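Local atomic coordinates of BIFUNCTIONAL PROTEIN Proline utilization A (PutA) (Corynebacterium freiburgense, PDB entry 5UX5), a protein that oxidises proline to glutamate in two steps, pairing an FAD-dependent proline dehydrogenase with an NAD-dependent aldehyde dehydrogenase in one chain. Residues A[586-591]-A[666-671]; A[590-595]-A[615-620]. All coordinates share one frame; numbering follows the deposited sequence.

Interaction 1: A[586-591]-A[666-671]; sequences NLVVVA and AIILTG. With NAD (nicotinamide-adenine-dinucleotide), chain F.
Strands 587-591 and 666-670 run side by side in parallel, their N-to-C directions 16° apart and their axes 4.7 Å apart at the closest approach. The ladder alternates in the way of parallel sheets: Val589 gives its N-H to Ala666 O (2.9 Å) and takes that of Ile668 on its own O (2.8 Å), after which Ala591 N reaches Ile668 O. The last rung is longer, with Thr670 N 3.3 Å from Ala591 O. Each donor lies nearly along the C=O axis of its acceptor, although the N-H directions are less straight, down to 151° for Ala591. Side chains sort onto two faces. On one, Val588, Val590, Ala666 and Ile668 make an aliphatic layer, whose Val588 and Ile668 rest on Ser608 of helix 599-611. Here Ile668 holds CG1 anti to its carbonyl carbon (chi1 -57°), and the extended arm leads CD1 back obliquely across Val588, to 3.8 Å from Val588 CG1; Val590 CG2 looks on that same methyl from further off. The other face carries Val589, Ala591, Ile667 and Leu669. Met659 of helix 653-659 packs on the first three, while Leu669, with CG anti to the backbone N, lays CD1 4.1 Å from Ala591 CB. The two carbons lie at similar distances from O4B of the adenosine ribose of NAD and form an apolar patch beside the sugar. Just past the strand, Gly671 has no side chain, and its CA lies 3.4 Å from NAD O1A. This is the working edge of a Rossmann-type dinucleotide fold. Backbone amides and carbonyls satisfy each other between the buried strands, leaving apolar carbons of Ala591 and Leu669, and the backbone at Thr670 and Gly671, beside the cofactor.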
loop_
_atom_site.group_PDB
_atom_site.type_symbol
_atom_site.label_atom_id
_atom_site.label_comp_id
_atom_site.label_asym_id
_atom_site.label_seq_id
_atom_site.Cartn_x
_atom_site.Cartn_y
_atom_site.Cartn_z
ATOM N N ASN A 586 17.898 -16.505 -27.100
ATOM C CA ASN A 586 17.016 -17.596 -27.480
ATOM C C ASN A 586 16.293 -18.229 -26.294
ATOM O O ASN A 586 15.131 -18.635 -26.435
ATOM C CB ASN A 586 17.821 -18.639 -28.239
ATOM C CG ASN A 586 18.308 -18.101 -29.566
ATOM O OD1 ASN A 586 17.640 -17.259 -30.176
ATOM N ND2 ASN A 586 19.457 -18.577 -30.026
ATOM N N LEU A 587 16.939 -18.293 -25.127
ATOM C CA LEU A 587 16.438 -19.054 -23.985
ATOM C C LEU A 587 16.879 -18.379 -22.693
ATOM O O LEU A 587 18.070 -18.118 -22.510
ATOM C CB LEU A 587 16.945 -20.503 -24.020
ATOM C CG LEU A 587 16.648 -21.504 -22.902
ATOM C CD1 LEU A 587 15.156 -21.715 -22.617
ATOM C CD2 LEU A 587 17.297 -22.825 -23.242
ATOM N N VAL A 588 15.923 -18.091 -21.811
ATOM C CA VAL A 588 16.200 -17.589 -20.473
ATOM C C VAL A 588 15.676 -18.587 -19.447
ATOM O O VAL A 588 14.580 -19.130 -19.611
ATOM C CB VAL A 588 15.559 -16.213 -20.252
ATOM C CG1 VAL A 588 15.718 -15.807 -18.795
ATOM C CG2 VAL A 588 16.175 -15.185 -21.202
ATOM N N VAL A 589 16.440 -18.803 -18.372
ATOM C CA VAL A 589 15.999 -19.618 -17.245
ATOM C C VAL A 589 15.613 -18.692 -16.092
ATOM O O VAL A 589 16.364 -17.760 -15.751
ATOM C CB VAL A 589 17.092 -20.610 -16.821
ATOM C CG1 VAL A 589 16.727 -21.270 -15.457
ATOM C CG2 VAL A 589 17.286 -21.641 -17.895
ATOM N N VAL A 590 14.436 -18.936 -15.501
ATOM C CA VAL A 590 13.935 -18.148 -14.375
ATOM C C VAL A 590 13.909 -19.037 -13.139
ATOM O O VAL A 590 13.068 -19.942 -13.022
ATOM C CB VAL A 590 12.542 -17.558 -14.640
ATOM C CG1 VAL A 590 12.083 -16.795 -13.424
ATOM C CG2 VAL A 590 12.564 -16.640 -15.827
ATOM N N ALA A 591 14.817 -18.767 -12.212
ATOM C CA ALA A 591 14.900 -19.466 -10.937
ATOM C C ALA A 591 14.310 -18.547 -9.871
ATOM O O ALA A 591 14.881 -17.504 -9.555
ATOM C CB ALA A 591 16.342 -19.867 -10.633
ATOM N N ALA A 666 20.585 -16.567 -20.419
ATOM C CA ALA A 666 20.603 -15.792 -19.186
ATOM C C ALA A 666 19.797 -16.502 -18.119
ATOM O O ALA A 666 18.853 -17.241 -18.414
ATOM C CB ALA A 666 20.047 -14.384 -19.377
ATOM N N ILE A 667 20.164 -16.229 -16.877
ATOM C CA ILE A 667 19.407 -16.650 -15.712
ATOM C C ILE A 667 18.859 -15.397 -15.057
ATOM O O ILE A 667 19.608 -14.433 -14.830
ATOM C CB ILE A 667 20.277 -17.438 -14.723
ATOM C CG1 ILE A 667 20.724 -18.757 -15.344
ATOM C CG2 ILE A 667 19.514 -17.672 -13.418
ATOM C CD1 ILE A 667 21.744 -19.489 -14.512
ATOM N N ILE A 668 17.546 -15.381 -14.829
ATOM C CA ILE A 668 16.912 -14.425 -13.933
ATOM C C ILE A 668 16.681 -15.138 -12.606
ATOM O O ILE A 668 15.967 -16.147 -12.557
ATOM C CB ILE A 668 15.590 -13.903 -14.496
ATOM C CG1 ILE A 668 15.787 -13.268 -15.874
ATOM C CG2 ILE A 668 15.004 -12.925 -13.512
ATOM C CD1 ILE A 668 14.478 -12.934 -16.553
ATOM N N LEU A 669 17.328 -14.653 -11.550
ATOM C CA LEU A 669 17.370 -15.309 -10.251
ATOM C C LEU A 669 16.962 -14.346 -9.153
ATOM O O LEU A 669 17.385 -13.189 -9.149
ATOM C CB LEU A 669 18.776 -15.826 -9.948
ATOM C CG LEU A 669 19.159 -16.211 -8.523
ATOM C CD1 LEU A 669 18.412 -17.448 -8.123
ATOM C CD2 LEU A 669 20.675 -16.426 -8.418
ATOM N N THR A 670 16.174 -14.841 -8.204
ATOM C CA THR A 670 15.799 -14.109 -7.004
ATOM C C THR A 670 16.044 -15.035 -5.824
ATOM O O THR A 670 15.372 -16.054 -5.697
ATOM C CB THR A 670 14.335 -13.676 -7.023
ATOM O OG1 THR A 670 14.048 -12.984 -8.248
ATOM C CG2 THR A 670 14.030 -12.793 -5.814
ATOM N N GLY A 671 16.986 -14.678 -4.971
ATOM C CA GLY A 671 17.348 -15.564 -3.883
ATOM C C GLY A 671 18.566 -15.055 -3.144
ATOM O O GLY A 671 18.774 -13.846 -3.014
HETATM P PA NAD F . 18.025 -19.794 -3.019
HETATM O O1A NAD F . 18.881 -18.507 -3.285
HETATM O O2A NAD F . 18.927 -20.915 -2.404
HETATM O O5B NAD F . 17.457 -20.352 -4.375
HETATM C C5B NAD F . 16.463 -19.698 -5.125
HETATM C C4B NAD F . 16.156 -20.493 -6.394
HETATM O O4B NAD F . 17.316 -21.062 -7.011
HETATM C C3B NAD F . 15.170 -21.590 -6.134
HETATM O O3B NAD F . 14.386 -21.846 -7.244
HETATM C C2B NAD F . 16.132 -22.669 -5.835
HETATM O O2B NAD F . 15.579 -23.936 -5.766
HETATM C C1B NAD F . 17.145 -22.464 -6.915
HETATM N N9A NAD F . 18.401 -23.153 -6.641
HETATM C C8A NAD F . 19.260 -22.929 -5.581
HETATM N N7A NAD F . 20.316 -23.765 -5.665
HETATM C C5A NAD F . 20.189 -24.579 -6.801
HETATM C C6A NAD F . 20.953 -25.583 -7.388
HETATM N N6A NAD F . 22.196 -26.040 -6.819
HETATM N N1A NAD F . 20.523 -26.162 -8.523
HETATM C C2A NAD F . 19.357 -25.796 -9.114
HETATM N N3A NAD F . 18.585 -24.813 -8.573
HETATM C C4A NAD F . 18.969 -24.196 -7.436
HETATM O O3 NAD F . 16.809 -19.327 -2.090
HETATM P PN NAD F . 16.099 -20.107 -0.874
HETATM O O1N NAD F . 16.773 -21.402 -0.467
HETATM O O2N NAD F . 14.752 -20.559 -1.357
HETATM O O5D NAD F . 16.039 -19.048 0.335
HETATM C C5D NAD F . 17.273 -18.533 0.816
HETATM C C4D NAD F . 17.270 -17.096 1.345
HETATM O O4D NAD F . 16.945 -16.098 0.405
HETATM C C3D NAD F . 16.363 -16.777 2.482
HETATM O O3D NAD F . 16.657 -17.432 3.661
HETATM C C2D NAD F . 16.695 -15.342 2.596
HETATM O O2D NAD F . 17.704 -15.176 3.529
HETATM C C1D NAD F . 17.071 -14.931 1.190
#

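Interaction 2: A[590-595]-A[615-620]. With NAD (nicotinamide-adenine-dinucleotide), chain F.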
loop_
_atom_site.group_PDB
_atom_site.type_symbol
_atom_site.label_atom_id
_atom_site.label_comp_id
_atom_site.label_asym_id
_atom_site.label_seq_id
_atom_site.Cartn_x
_atom_site.Cartn_y
_atom_site.Cartn_z
ATOM N N VAL A 590 14.436 -18.936 -15.501
ATOM C CA VAL A 590 13.935 -18.148 -14.375
ATOM C C VAL A 590 13.909 -19.037 -13.139
ATOM O O VAL A 590 13.068 -19.942 -13.022
ATOM C CB VAL A 590 12.542 -17.558 -14.640
ATOM C CG1 VAL A 590 12.083 -16.795 -13.424
ATOM C CG2 VAL A 590 12.564 -16.640 -15.827
ATOM N N ALA A 591 14.817 -18.767 -12.212
ATOM C CA ALA A 591 14.900 -19.466 -10.937
ATOM C C ALA A 591 14.310 -18.547 -9.871
ATOM O O ALA A 591 14.881 -17.504 -9.555
ATOM C CB ALA A 591 16.342 -19.867 -10.633
ATOM N N SER A 592 13.151 -18.911 -9.354
ATOM C CA SER A 592 12.311 -18.040 -8.546
ATOM C C SER A 592 12.302 -18.471 -7.076
ATOM O O SER A 592 12.662 -19.610 -6.745
ATOM C CB SER A 592 10.884 -18.052 -9.111
ATOM O OG SER A 592 10.340 -19.360 -9.069
ATOM N N PRO A 593 11.943 -17.565 -6.158
ATOM C CA PRO A 593 11.943 -17.920 -4.730
ATOM C C PRO A 593 10.565 -18.348 -4.259
ATOM O O PRO A 593 9.668 -18.529 -5.095
ATOM C CB PRO A 593 12.376 -16.620 -4.058
ATOM C CG PRO A 593 11.756 -15.552 -4.970
ATOM C CD PRO A 593 11.695 -16.128 -6.367
ATOM N N TRP A 594 10.379 -18.470 -2.929
ATOM C CA TRP A 594 9.108 -18.910 -2.358
ATOM C C TRP A 594 8.283 -17.778 -1.752
ATOM O O TRP A 594 7.063 -17.906 -1.695
ATOM C CB TRP A 594 9.328 -19.983 -1.280
ATOM C CG TRP A 594 10.371 -19.613 -0.310
ATOM C CD1 TRP A 594 11.640 -20.058 -0.296
ATOM C CD2 TRP A 594 10.252 -18.697 0.788
ATOM N NE1 TRP A 594 12.336 -19.488 0.740
ATOM C CE2 TRP A 594 11.508 -18.642 1.419
ATOM C CE3 TRP A 594 9.204 -17.929 1.306
ATOM C CZ2 TRP A 594 11.761 -17.831 2.517
ATOM C CZ3 TRP A 594 9.457 -17.114 2.403
ATOM C CH2 TRP A 594 10.732 -17.080 3.000
ATOM N N ASN A 595 8.885 -16.634 -1.417
ATOM C CA ASN A 595 8.160 -15.607 -0.680
ATOM C C ASN A 595 7.172 -14.856 -1.567
ATOM O O ASN A 595 6.184 -14.309 -1.071
ATOM C CB ASN A 595 9.143 -14.636 -0.027
ATOM C CG ASN A 595 9.946 -13.849 -1.039
ATOM O OD1 ASN A 595 10.035 -14.233 -2.203
ATOM N ND2 ASN A 595 10.511 -12.720 -0.611
ATOM N N ALA A 615 11.358 -19.385 -22.401
ATOM C CA ALA A 615 11.663 -19.346 -20.972
ATOM C C ALA A 615 11.471 -20.704 -20.323
ATOM O O ALA A 615 10.472 -21.395 -20.571
ATOM C CB ALA A 615 10.811 -18.320 -20.243
ATOM N N ILE A 616 12.417 -21.055 -19.452
ATOM C CA ILE A 616 12.270 -22.165 -18.518
ATOM C C ILE A 616 12.039 -21.587 -17.131
ATOM O O ILE A 616 12.843 -20.783 -16.638
ATOM C CB ILE A 616 13.483 -23.101 -18.528
ATOM C CG1 ILE A 616 13.456 -23.982 -19.772
ATOM C CG2 ILE A 616 13.472 -23.950 -17.307
ATOM C CD1 ILE A 616 14.706 -24.798 -19.971
ATOM N N LEU A 617 10.918 -21.960 -16.528
ATOM C CA LEU A 617 10.607 -21.614 -15.152
ATOM C C LEU A 617 11.022 -22.769 -14.252
ATOM O O LEU A 617 10.497 -23.888 -14.381
ATOM C CB LEU A 617 9.116 -21.307 -14.987
ATOM C CG LEU A 617 8.565 -21.182 -13.551
ATOM C CD1 LEU A 617 9.356 -20.190 -12.724
ATOM C CD2 LEU A 617 7.094 -20.765 -13.578
ATOM N N LYS A 618 11.955 -22.495 -13.343
ATOM C CA LYS A 618 12.342 -23.460 -12.315
ATOM C C LYS A 618 11.973 -22.876 -10.951
ATOM O O LYS A 618 12.737 -22.079 -10.379
ATOM C CB LYS A 618 13.838 -23.781 -12.428
ATOM C CG LYS A 618 14.305 -24.970 -11.597
ATOM C CD LYS A 618 14.804 -24.471 -10.288
ATOM C CE LYS A 618 14.537 -25.408 -9.193
ATOM N NZ LYS A 618 14.558 -24.562 -7.985
ATOM N N PRO A 619 10.835 -23.239 -10.377
ATOM C CA PRO A 619 10.379 -22.573 -9.152
ATOM C C PRO A 619 11.005 -23.136 -7.878
ATOM O O PRO A 619 11.466 -24.285 -7.804
ATOM C CB PRO A 619 8.876 -22.837 -9.159
ATOM C CG PRO A 619 8.681 -24.048 -10.018
ATOM C CD PRO A 619 9.950 -24.344 -10.763
ATOM N N ALA A 620 10.995 -22.295 -6.847
ATOM C CA ALA A 620 11.565 -22.715 -5.571
ATOM C C ALA A 620 10.819 -23.940 -5.042
ATOM O O ALA A 620 9.589 -24.004 -5.124
ATOM C CB ALA A 620 11.515 -21.580 -4.550
HETATM P PA NAD F . 18.025 -19.794 -3.019
HETATM O O1A NAD F . 18.881 -18.507 -3.285
HETATM O O2A NAD F . 18.927 -20.915 -2.404
HETATM O O5B NAD F . 17.457 -20.352 -4.375
HETATM C C5B NAD F . 16.463 -19.698 -5.125
HETATM C C4B NAD F . 16.156 -20.493 -6.394
HETATM O O4B NAD F . 17.316 -21.062 -7.011
HETATM C C3B NAD F . 15.170 -21.590 -6.134
HETATM O O3B NAD F . 14.386 -21.846 -7.244
HETATM C C2B NAD F . 16.132 -22.669 -5.835
HETATM O O2B NAD F . 15.579 -23.936 -5.766
HETATM C C1B NAD F . 17.145 -22.464 -6.915
HETATM N N9A NAD F . 18.401 -23.153 -6.641
HETATM C C8A NAD F . 19.260 -22.929 -5.581
HETATM N N7A NAD F . 20.316 -23.765 -5.665
HETATM C C5A NAD F . 20.189 -24.579 -6.801
HETATM C C6A NAD F . 20.953 -25.583 -7.388
HETATM N N6A NAD F . 22.196 -26.040 -6.819
HETATM N N1A NAD F . 20.523 -26.162 -8.523
HETATM C C2A NAD F . 19.357 -25.796 -9.114
HETATM N N3A NAD F . 18.585 -24.813 -8.573
HETATM C C4A NAD F . 18.969 -24.196 -7.436
HETATM O O3 NAD F . 16.809 -19.327 -2.090
HETATM P PN NAD F . 16.099 -20.107 -0.874
HETATM O O1N NAD F . 16.773 -21.402 -0.467
HETATM O O2N NAD F . 14.752 -20.559 -1.357
HETATM O O5D NAD F . 16.039 -19.048 0.335
HETATM C C5D NAD F . 17.273 -18.533 0.816
HETATM C C4D NAD F . 17.270 -17.096 1.345
HETATM O O4D NAD F . 16.945 -16.098 0.405
HETATM C C3D NAD F . 16.363 -16.777 2.482
HETATM O O3D NAD F . 16.657 -17.432 3.661
HETATM C C2D NAD F . 16.695 -15.342 2.596
HETATM O O2D NAD F . 17.704 -15.176 3.529
HETATM C C1D NAD F . 17.071 -14.931 1.190
#
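A beta-alpha-beta unit of the Rossmann-type NAD domain brings strand 614-618 alongside the end of strand 580-591, with helix 599-611 making the crossover. The pairing opens at Ile616, whose carbonyl oxygen takes the N-H of Val590 at 2.7 Å, almost straight at 170°; its side chain turns away to lie against Leu658. Leu617 follows on the face of Val590, against Pro601 of the crossover helix. With CG anti to its backbone N, it carries CD1 forward along the strand, 3.7 Å from Val590 O, and the same methyl borders Ser592 OG. Lys618 turns to the opposite face, beside Ala591. Its N-H goes to Val590 O at 2.8 Å, while its own carbonyl accepts only a weak bond from Ser592 N, a sign that the ladder is loosening as both chains leave the sheet. The side chain leaves the backbone with CG anti to N (chi1 -169°), then bends at chi2 and chi3, so that NZ swings round to the adenosine ribose. There NZ donates to NAD O3B at 2.8 Å and also to Pro619 O, approaching that carbonyl from above its plane. The O3B hydroxyl in turn donates to Ser592 O, and a single ribose oxygen thus ties the two segments together. The ammonium, if charged as expected, would polarise this hydroxyl and strengthen its gift to the carbonyl. Pro619 sets its CA against Ser592 OG, which chi1 of 61° places between the backbone N and carbonyl carbon. Ala620 directs its methyl toward the extended Ser592-Pro593 backbone, with CB 3.4 Å from Pro593 C. Beyond it the Trp594 indole offers its edge to the pyrophosphate, with CD1 3.3 Å from NAD O2N.

Overall arrangement
Strand 580-591 is the common member of both contacts, flanked in one mixed sheet by 666-670 (interaction 1) and 614-618 (interaction 2). The centres lie about 8 Å apart, and Val590 and Ala591 belong to both. Along the chain, strand 580-591 leads through helix 599-611 to strand 614-618, and further elements, including helix 653-659, precede strand 666-670, so the first strand is inserted between two later ones. Thr670 also packs on Pro593, in the chain continuing from the central strand. The C-terminal ends of all three strands converge on one NAD: interaction 1 borders the ribose and a phosphate, while interaction 2 holds ribose hydroxyl O3B by hydrogen bonds and meets the pyrophosphate at Trp594, consistent with an aldehyde dehydrogenase cofactor site.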